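PDB 5GNE: leucine aminopeptidase from Legionella pneumophila, which probably removes single residues from the amino terminus of peptides as a zinc-dependent aminopeptidase of the M28 family. Local coordinates for residues Q264-G269 with A314-V319; L281-V286 with Y308-Y313. All coordinates share one frame; numbering follows the deposited sequence.

Contact 1: Q264-G269 with A314-V319. With ZN (zinc ion), chain D.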
ATOM      1  N   GLN A 264       0.188  -0.778  -5.605  1.00 32.27           N
ATOM      2  CA  GLN A 264       0.524  -0.221  -4.302  1.00 31.79           C
ATOM      3  C   GLN A 264       1.188   1.110  -4.462  1.00 39.02           C
ATOM      4  O   GLN A 264       2.179   1.256  -5.207  1.00 38.94           O
ATOM      5  CB  GLN A 264       1.430  -1.160  -3.518  1.00 30.49           C
ATOM      6  CG  GLN A 264       1.962  -0.592  -2.230  1.00 33.02           C
ATOM      7  CD  GLN A 264       0.946  -0.442  -1.121  1.00 38.62           C
ATOM      8  OE1 GLN A 264      -0.243  -0.720  -1.293  1.00 41.49           O
ATOM      9  NE2 GLN A 264       1.425   0.011   0.054  1.00 37.23           N
ATOM     10  N   LEU A 265       0.648   2.083  -3.747  1.00 42.65           N
ATOM     11  CA  LEU A 265       1.177   3.427  -3.738  1.00 29.47           C
ATOM     12  C   LEU A 265       1.744   3.718  -2.368  1.00 35.20           C
ATOM     13  O   LEU A 265       1.011   4.080  -1.454  1.00 43.26           O
ATOM     14  CB  LEU A 265       0.073   4.416  -4.090  1.00 31.94           C
ATOM     15  CG  LEU A 265      -0.458   4.251  -5.524  1.00 36.37           C
ATOM     16  CD1 LEU A 265      -1.779   4.973  -5.704  1.00 40.54           C
ATOM     17  CD2 LEU A 265       0.578   4.779  -6.543  1.00 28.74           C
ATOM     18  N   ASP A 266       3.050   3.572  -2.227  1.00 40.20           N
ATOM     19  CA  ASP A 266       3.711   3.892  -0.987  1.00 42.16           C
ATOM     20  C   ASP A 266       4.887   4.837  -1.306  1.00 50.36           C
ATOM     21  O   ASP A 266       5.890   4.421  -1.887  1.00 57.03           O
ATOM     22  CB  ASP A 266       4.133   2.586  -0.318  1.00 41.37           C
ATOM     23  CG  ASP A 266       4.476   2.743   1.129  1.00 50.92           C
ATOM     24  OD1 ASP A 266       4.482   3.886   1.633  1.00 50.32           O
ATOM     25  OD2 ASP A 266       4.704   1.699   1.774  1.00 57.97           O
ATOM     26  N   GLN A 267       4.775   6.082  -0.841  1.00 53.32           N
ATOM     27  CA  GLN A 267       5.685   7.190  -1.203  1.00 46.66           C
ATOM     28  C   GLN A 267       5.639   7.529  -2.681  1.00 44.26           C
ATOM     29  O   GLN A 267       6.386   6.969  -3.488  1.00 40.17           O
ATOM     30  CB  GLN A 267       7.113   6.902  -0.788  1.00 38.08           C
ATOM     31  CG  GLN A 267       7.239   6.831   0.695  1.00 56.07           C
ATOM     32  CD  GLN A 267       8.490   6.125   1.112  1.00 62.94           C
ATOM     33  OE1 GLN A 267       9.592   6.548   0.769  1.00 71.31           O
ATOM     34  NE2 GLN A 267       8.335   5.046   1.856  1.00 64.53           N
ATOM     35  N   ALA A 268       4.687   8.389  -3.030  1.00 41.59           N
ATOM     36  CA  ALA A 268       4.513   8.838  -4.409  1.00 46.44           C
ATOM     37  C   ALA A 268       4.834  10.318  -4.633  1.00 54.05           C
ATOM     38  O   ALA A 268       4.380  10.895  -5.624  1.00 54.25           O
ATOM     39  CB  ALA A 268       3.110   8.554  -4.856  1.00 33.26           C
ATOM     40  N   GLY A 269       5.540  10.952  -3.699  1.00 55.90           N
ATOM     41  CA  GLY A 269       5.638  12.399  -3.745  1.00 60.66           C
ATOM     42  C   GLY A 269       6.960  13.108  -3.546  1.00 66.18           C
ATOM     43  O   GLY A 269       7.016  14.332  -3.630  1.00 68.45           O
ATOM     44  N   ALA A 314       9.334  -7.713   3.482  1.00 48.02           N
ATOM     45  CA  ALA A 314       8.082  -7.149   4.028  1.00 46.23           C
ATOM     46  C   ALA A 314       8.079  -5.642   3.807  1.00 43.06           C
ATOM     47  O   ALA A 314       7.776  -4.837   4.685  1.00 39.08           O
ATOM     48  CB  ALA A 314       7.930  -7.483   5.498  1.00 34.84           C
ATOM     49  N   CYS A 315       8.469  -5.299   2.601  1.00 40.60           N
ATOM     50  CA  CYS A 315       8.662  -3.941   2.170  1.00 45.44           C
ATOM     51  C   CYS A 315       7.417  -3.070   2.327  1.00 50.31           C
ATOM     52  O   CYS A 315       7.472  -1.963   2.891  1.00 46.20           O
ATOM     53  CB  CYS A 315       9.099  -3.984   0.723  1.00 47.25           C
ATOM     54  SG  CYS A 315       9.214  -2.256  -0.049  1.00 63.75           S
ATOM     55  N   SER A 316       6.286  -3.571   1.843  1.00 39.06           N
ATOM     56  CA  SER A 316       5.080  -2.774   1.887  1.00 35.90           C
ATOM     57  C   SER A 316       3.878  -3.652   1.606  1.00 33.29           C
ATOM     58  O   SER A 316       4.036  -4.856   1.384  1.00 41.05           O
ATOM     59  CB  SER A 316       5.169  -1.626   0.879  1.00 37.92           C
ATOM     60  OG  SER A 316       4.141  -0.681   1.111  1.00 46.21           O
ATOM     61  N   ASP A 317       2.687  -3.059   1.573  1.00 34.55           N
ATOM     62  CA  ASP A 317       1.460  -3.857   1.603  1.00 33.08           C
ATOM     63  C   ASP A 317       1.315  -4.823   0.429  1.00 41.79           C
ATOM     64  O   ASP A 317       0.638  -5.840   0.555  1.00 37.01           O
ATOM     65  CB  ASP A 317       0.246  -2.934   1.688  1.00 31.50           C
ATOM     66  CG  ASP A 317       0.279  -2.076   2.945  1.00 39.22           C
ATOM     67  OD1 ASP A 317       0.236  -2.672   4.035  1.00 37.35           O
ATOM     68  OD2 ASP A 317       0.354  -0.817   2.849  1.00 37.04           O
ATOM     69  N   HIS A 318       1.940  -4.499  -0.706  1.00 39.82           N
ATOM     70  CA  HIS A 318       1.905  -5.368  -1.874  1.00 36.06           C
ATOM     71  C   HIS A 318       2.312  -6.800  -1.519  1.00 34.20           C
ATOM     72  O   HIS A 318       1.753  -7.756  -2.057  1.00 35.02           O
ATOM     73  CB  HIS A 318       2.795  -4.811  -2.992  1.00 36.40           C
ATOM     74  CG  HIS A 318       4.247  -4.779  -2.654  1.00 36.99           C
ATOM     75  ND1 HIS A 318       4.762  -3.972  -1.660  1.00 40.52           N
ATOM     76  CD2 HIS A 318       5.298  -5.463  -3.167  1.00 36.46           C
ATOM     77  CE1 HIS A 318       6.068  -4.157  -1.574  1.00 33.84           C
ATOM     78  NE2 HIS A 318       6.418  -5.056  -2.478  1.00 41.59           N
ATOM     79  N   VAL A 319       3.225  -6.922  -0.564  1.00 33.54           N
ATOM     80  CA  VAL A 319       3.718  -8.211  -0.066  1.00 34.22           C
ATOM     81  C   VAL A 319       2.593  -9.129   0.407  1.00 36.08           C
ATOM     82  O   VAL A 319       2.625 -10.333   0.152  1.00 38.99           O
ATOM     83  CB  VAL A 319       4.764  -7.979   1.055  1.00 44.91           C
ATOM     84  CG1 VAL A 319       5.013  -9.222   1.882  1.00 29.30           C
ATOM     85  CG2 VAL A 319       6.072  -7.489   0.424  1.00 29.62           C
TER
HETATM   86 ZN    ZN D 402       5.097   3.479   3.479  1.00 86.19          ZN
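S316 OG is gripped by two residues of 264-269: it donates to D266 OD2 at 2.5 Å and accepts from Q264 NE2 at 3.0 Å. The serine meets D266 OD2 on the anti lone pair, away from OD1. That same carboxylate holds the zinc ion unevenly, with D266 OD1 at 2.0 Å and OD2 at 2.5 Å, so the oxygen shared with the serine has the longer metal bond. Q264 NE2 also donates to D317 OD2, 3.1 Å away, and both of its bonds are bent, both partners tilted nearly 30° out of the amide plane. The Q264 chain turns at chi2 (71°), which swings CD toward D317, whose carboxylate plane is 76° from the amide. D317 OD1 is held by S245, outside the two segments. Closer to the backbone, Q264 CB packs on H318 CB at 3.9 Å. The touching residues are all buried, and S316, a second-shell residue, probably steadies the D266 carboxylate that the zinc ion already chelates. H191 and D204 bind the same zinc ion as D266. A metal-binding aspartate in the loop after a central strand, here 259-264, is characteristic of the two-zinc site of M28 aminopeptidases.

Contact 2: L281-V286 with Y308-Y313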
ATOM      1  N   LEU A 281      10.094   1.374 -10.633  1.00 59.00           N
ATOM      2  CA  LEU A 281       9.275   0.194 -10.416  1.00 51.97           C
ATOM      3  C   LEU A 281      10.065  -0.798  -9.598  1.00 63.04           C
ATOM      4  O   LEU A 281      11.283  -0.919  -9.787  1.00 65.96           O
ATOM      5  CB  LEU A 281       8.874  -0.440 -11.747  1.00 48.77           C
ATOM      6  CG  LEU A 281       8.070   0.464 -12.681  1.00 52.04           C
ATOM      7  CD1 LEU A 281       7.744  -0.253 -13.976  1.00 49.58           C
ATOM      8  CD2 LEU A 281       6.795   0.945 -11.990  1.00 47.15           C
ATOM      9  N   LEU A 282       9.375  -1.541  -8.732  1.00 61.35           N
ATOM     10  CA  LEU A 282      10.047  -2.506  -7.872  1.00 58.01           C
ATOM     11  C   LEU A 282      10.112  -3.816  -8.590  1.00 57.54           C
ATOM     12  O   LEU A 282       9.187  -4.146  -9.320  1.00 63.78           O
ATOM     13  CB  LEU A 282       9.314  -2.669  -6.555  1.00 63.92           C
ATOM     14  CG  LEU A 282       9.791  -1.662  -5.514  1.00 78.63           C
ATOM     15  CD1 LEU A 282       9.102  -0.308  -5.669  1.00 71.17           C
ATOM     16  CD2 LEU A 282       9.619  -2.226  -4.124  1.00 86.18           C
ATOM     17  N   LYS A 283      11.214  -4.549  -8.451  1.00 63.65           N
ATOM     18  CA  LYS A 283      11.276  -5.811  -9.174  1.00 73.70           C
ATOM     19  C   LYS A 283      11.174  -7.067  -8.306  1.00 72.06           C
ATOM     20  O   LYS A 283      11.082  -8.166  -8.847  1.00 79.30           O
ATOM     21  CB  LYS A 283      12.535  -5.909 -10.041  1.00 65.04           C
ATOM     22  CG  LYS A 283      13.643  -4.915  -9.811  1.00 80.82           C
ATOM     23  CD  LYS A 283      14.765  -5.242 -10.811  1.00 91.73           C
ATOM     24  CE  LYS A 283      15.920  -4.259 -10.783  1.00101.51           C
ATOM     25  NZ  LYS A 283      17.101  -4.807 -11.520  1.00107.59           N
ATOM     26  N   ASP A 284      11.213  -6.944  -6.985  1.00 69.48           N
ATOM     27  CA  ASP A 284      10.958  -8.134  -6.176  1.00 80.12           C
ATOM     28  C   ASP A 284       9.572  -8.108  -5.505  1.00 69.08           C
ATOM     29  O   ASP A 284       9.028  -7.057  -5.171  1.00 65.58           O
ATOM     30  CB  ASP A 284      12.100  -8.371  -5.163  1.00 90.99           C
ATOM     31  CG  ASP A 284      12.508  -7.120  -4.411  1.00 89.77           C
ATOM     32  OD1 ASP A 284      11.641  -6.486  -3.785  1.00 85.50           O
ATOM     33  OD2 ASP A 284      13.720  -6.784  -4.443  1.00 82.41           O
ATOM     34  N   TYR A 285       9.012  -9.292  -5.315  1.00 56.24           N
ATOM     35  CA  TYR A 285       7.752  -9.427  -4.624  1.00 55.03           C
ATOM     36  C   TYR A 285       6.609  -8.731  -5.359  1.00 55.24           C
ATOM     37  O   TYR A 285       5.643  -8.298  -4.748  1.00 51.61           O
ATOM     38  CB  TYR A 285       7.875  -8.912  -3.187  1.00 61.27           C
ATOM     39  CG  TYR A 285       8.207 -10.016  -2.215  1.00 68.60           C
ATOM     40  CD1 TYR A 285       7.191 -10.763  -1.617  1.00 79.18           C
ATOM     41  CD2 TYR A 285       9.517 -10.330  -1.907  1.00 62.95           C
ATOM     42  CE1 TYR A 285       7.475 -11.787  -0.733  1.00 77.87           C
ATOM     43  CE2 TYR A 285       9.813 -11.355  -1.029  1.00 70.06           C
ATOM     44  CZ  TYR A 285       8.787 -12.077  -0.447  1.00 81.69           C
ATOM     45  OH  TYR A 285       9.076 -13.094   0.429  1.00 97.75           O
ATOM     46  N   VAL A 286       6.733  -8.659  -6.682  1.00 46.44           N
ATOM     47  CA  VAL A 286       5.713  -8.096  -7.574  1.00 43.50           C
ATOM     48  C   VAL A 286       5.560  -9.039  -8.751  1.00 42.09           C
ATOM     49  O   VAL A 286       6.382  -9.917  -8.936  1.00 51.29           O
ATOM     50  CB  VAL A 286       6.077  -6.685  -8.095  1.00 48.88           C
ATOM     51  CG1 VAL A 286       6.020  -5.664  -6.968  1.00 50.95           C
ATOM     52  CG2 VAL A 286       7.468  -6.697  -8.724  1.00 45.58           C
ATOM     53  N   TYR A 308      14.204   1.231 -12.114  1.00 60.84           N
ATOM     54  CA  TYR A 308      13.940   0.031 -11.329  1.00 59.42           C
ATOM     55  C   TYR A 308      14.707   0.070 -10.007  1.00 69.28           C
ATOM     56  O   TYR A 308      15.794   0.632  -9.912  1.00 74.83           O
ATOM     57  CB  TYR A 308      14.281  -1.232 -12.125  1.00 51.47           C
ATOM     58  CG  TYR A 308      13.334  -1.442 -13.285  1.00 58.28           C
ATOM     59  CD1 TYR A 308      13.643  -0.964 -14.556  1.00 61.03           C
ATOM     60  CD2 TYR A 308      12.123  -2.103 -13.111  1.00 49.92           C
ATOM     61  CE1 TYR A 308      12.769  -1.138 -15.621  1.00 68.60           C
ATOM     62  CE2 TYR A 308      11.245  -2.285 -14.165  1.00 57.65           C
ATOM     63  CZ  TYR A 308      11.565  -1.801 -15.418  1.00 69.55           C
ATOM     64  OH  TYR A 308      10.686  -1.987 -16.465  1.00 67.55           O
ATOM     65  N   THR A 309      14.105  -0.507  -8.977  1.00 75.68           N
ATOM     66  CA  THR A 309      14.697  -0.558  -7.645  1.00 67.16           C
ATOM     67  C   THR A 309      14.349  -1.871  -6.927  1.00 66.28           C
ATOM     68  O   THR A 309      13.485  -2.638  -7.384  1.00 70.26           O
ATOM     69  CB  THR A 309      14.266   0.683  -6.817  1.00 72.78           C
ATOM     70  OG1 THR A 309      14.897   0.656  -5.534  1.00 81.06           O
ATOM     71  CG2 THR A 309      12.761   0.744  -6.640  1.00 71.75           C
ATOM     72  N   LYS A 310      15.061  -2.159  -5.845  1.00 70.31           N
ATOM     73  CA  LYS A 310      14.792  -3.343  -5.032  1.00 74.00           C
ATOM     74  C   LYS A 310      14.436  -2.919  -3.609  1.00 68.69           C
ATOM     75  O   LYS A 310      14.666  -1.770  -3.226  1.00 60.84           O
ATOM     76  CB  LYS A 310      15.986  -4.308  -5.024  1.00 91.90           C
ATOM     77  CG  LYS A 310      16.190  -5.132  -6.306  1.00101.36           C
ATOM     78  CD  LYS A 310      16.493  -6.610  -5.961  1.00101.84           C
ATOM     79  CE  LYS A 310      16.939  -7.449  -7.166  1.00 97.84           C
ATOM     80  NZ  LYS A 310      17.308  -8.845  -6.762  1.00 91.23           N
ATOM     81  N   CYS A 311      13.774  -3.812  -2.875  1.00 68.81           N
ATOM     82  CA  CYS A 311      13.308  -3.530  -1.514  1.00 65.54           C
ATOM     83  C   CYS A 311      13.744  -4.610  -0.535  1.00 67.11           C
ATOM     84  O   CYS A 311      14.050  -5.728  -0.927  1.00 73.62           O
ATOM     85  CB  CYS A 311      11.769  -3.390  -1.469  1.00 60.93           C
ATOM     86  SG  CYS A 311      11.213  -2.579   0.039  1.00157.59           S
ATOM     87  N   GLY A 312      13.767  -4.264   0.745  1.00 69.70           N
ATOM     88  CA  GLY A 312      13.939  -5.242   1.805  1.00 77.01           C
ATOM     89  C   GLY A 312      12.735  -6.176   1.952  1.00 65.00           C
ATOM     90  O   GLY A 312      11.737  -6.066   1.231  1.00 53.95           O
ATOM     91  N   TYR A 313      12.835  -7.086   2.913  1.00 49.98           N
ATOM     92  CA  TYR A 313      11.749  -7.994   3.271  1.00 43.87           C
ATOM     93  C   TYR A 313      10.534  -7.238   3.808  1.00 44.40           C
ATOM     94  O   TYR A 313      10.690  -6.250   4.525  1.00 53.23           O
ATOM     95  CB  TYR A 313      12.239  -9.007   4.325  1.00 47.13           C
ATOM     96  CG  TYR A 313      11.163  -9.962   4.778  1.00 46.46           C
ATOM     97  CD1 TYR A 313      10.551 -10.808   3.869  1.00 45.58           C
ATOM     98  CD2 TYR A 313      10.730  -9.987   6.096  1.00 37.59           C
ATOM     99  CE1 TYR A 313       9.548 -11.657   4.250  1.00 52.10           C
ATOM    100  CE2 TYR A 313       9.731 -10.840   6.493  1.00 47.11           C
ATOM    101  CZ  TYR A 313       9.142 -11.673   5.561  1.00 46.46           C
ATOM    102  OH  TYR A 313       8.149 -12.531   5.920  1.00 52.28           O
TER
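L281 and Y308 pair in parallel, as do L282 and T309, at the ends of strands 279-282 and 306-309; with helix 288-302 between them these strands make a beta-alpha-beta unit at one margin of the mixed sheet. Two backbone hydrogen bonds set the register. T309 N donates to L281 O at 3.0 Å, and K283 N to T309 O at 3.2 Å. CA-H...O contacts from Y308 CA to L281 O and from L282 CA to T309 O accompany them.

Apolar contacts lie on both faces of the sheet. On one, L281 and Y308 run side by side in the same direction, and L281 CB and CD1 approach CE2 of the tyrosine ring. On the other, L282 and T309 are likewise aligned: L282 CD1 touches T309 CG2, while L282 CD2 reaches further along the chain to C311 CB at 3.6 Å. K283 crosses Y308 at about a right angle, its CE 3.7 Å from Y308 CB.

Beyond the strands the polar contacts are looser. A chi1 of 47° puts D284 CG between the backbone N and the carbonyl carbon; its OD2 accepts a weak hydrogen bond from C311 N at 3.4 Å. D284 OD2 also lies 3.2 Å from K310 CD, but K310 NZ is 4.7 Å from it, too far for a salt bridge; the opposite charges may still attract. T309 OG1 is hydrogen-bonded to L336 N. At the far end Y285 and Y313 cross obliquely. Y313 OH is hydrogen-bonded to L82 O, and its ring receives Y285 OH at the edge, near the ring plane, 4.1 Å from CE1.

Contact 1 lies wholly buried near the centre of the chain, whereas contact 2, its centre 10 Å away, is partly buried at the sheet margin, where its lysines are exposed. Their chemistry follows: side-chain polar bonds around a zinc ligand in the first, backbone pairing with apolar packing in the second. Contact 2 is nested within the chain loop that contact 1 closes, and the run from strand 306-309 to helix 318-323 serves both. The C311-C315 disulfide ties them covalently. They also touch directly, H318 CD2 lying 3.3 Å from Y285 O and C315 SG resting against L282 CD2.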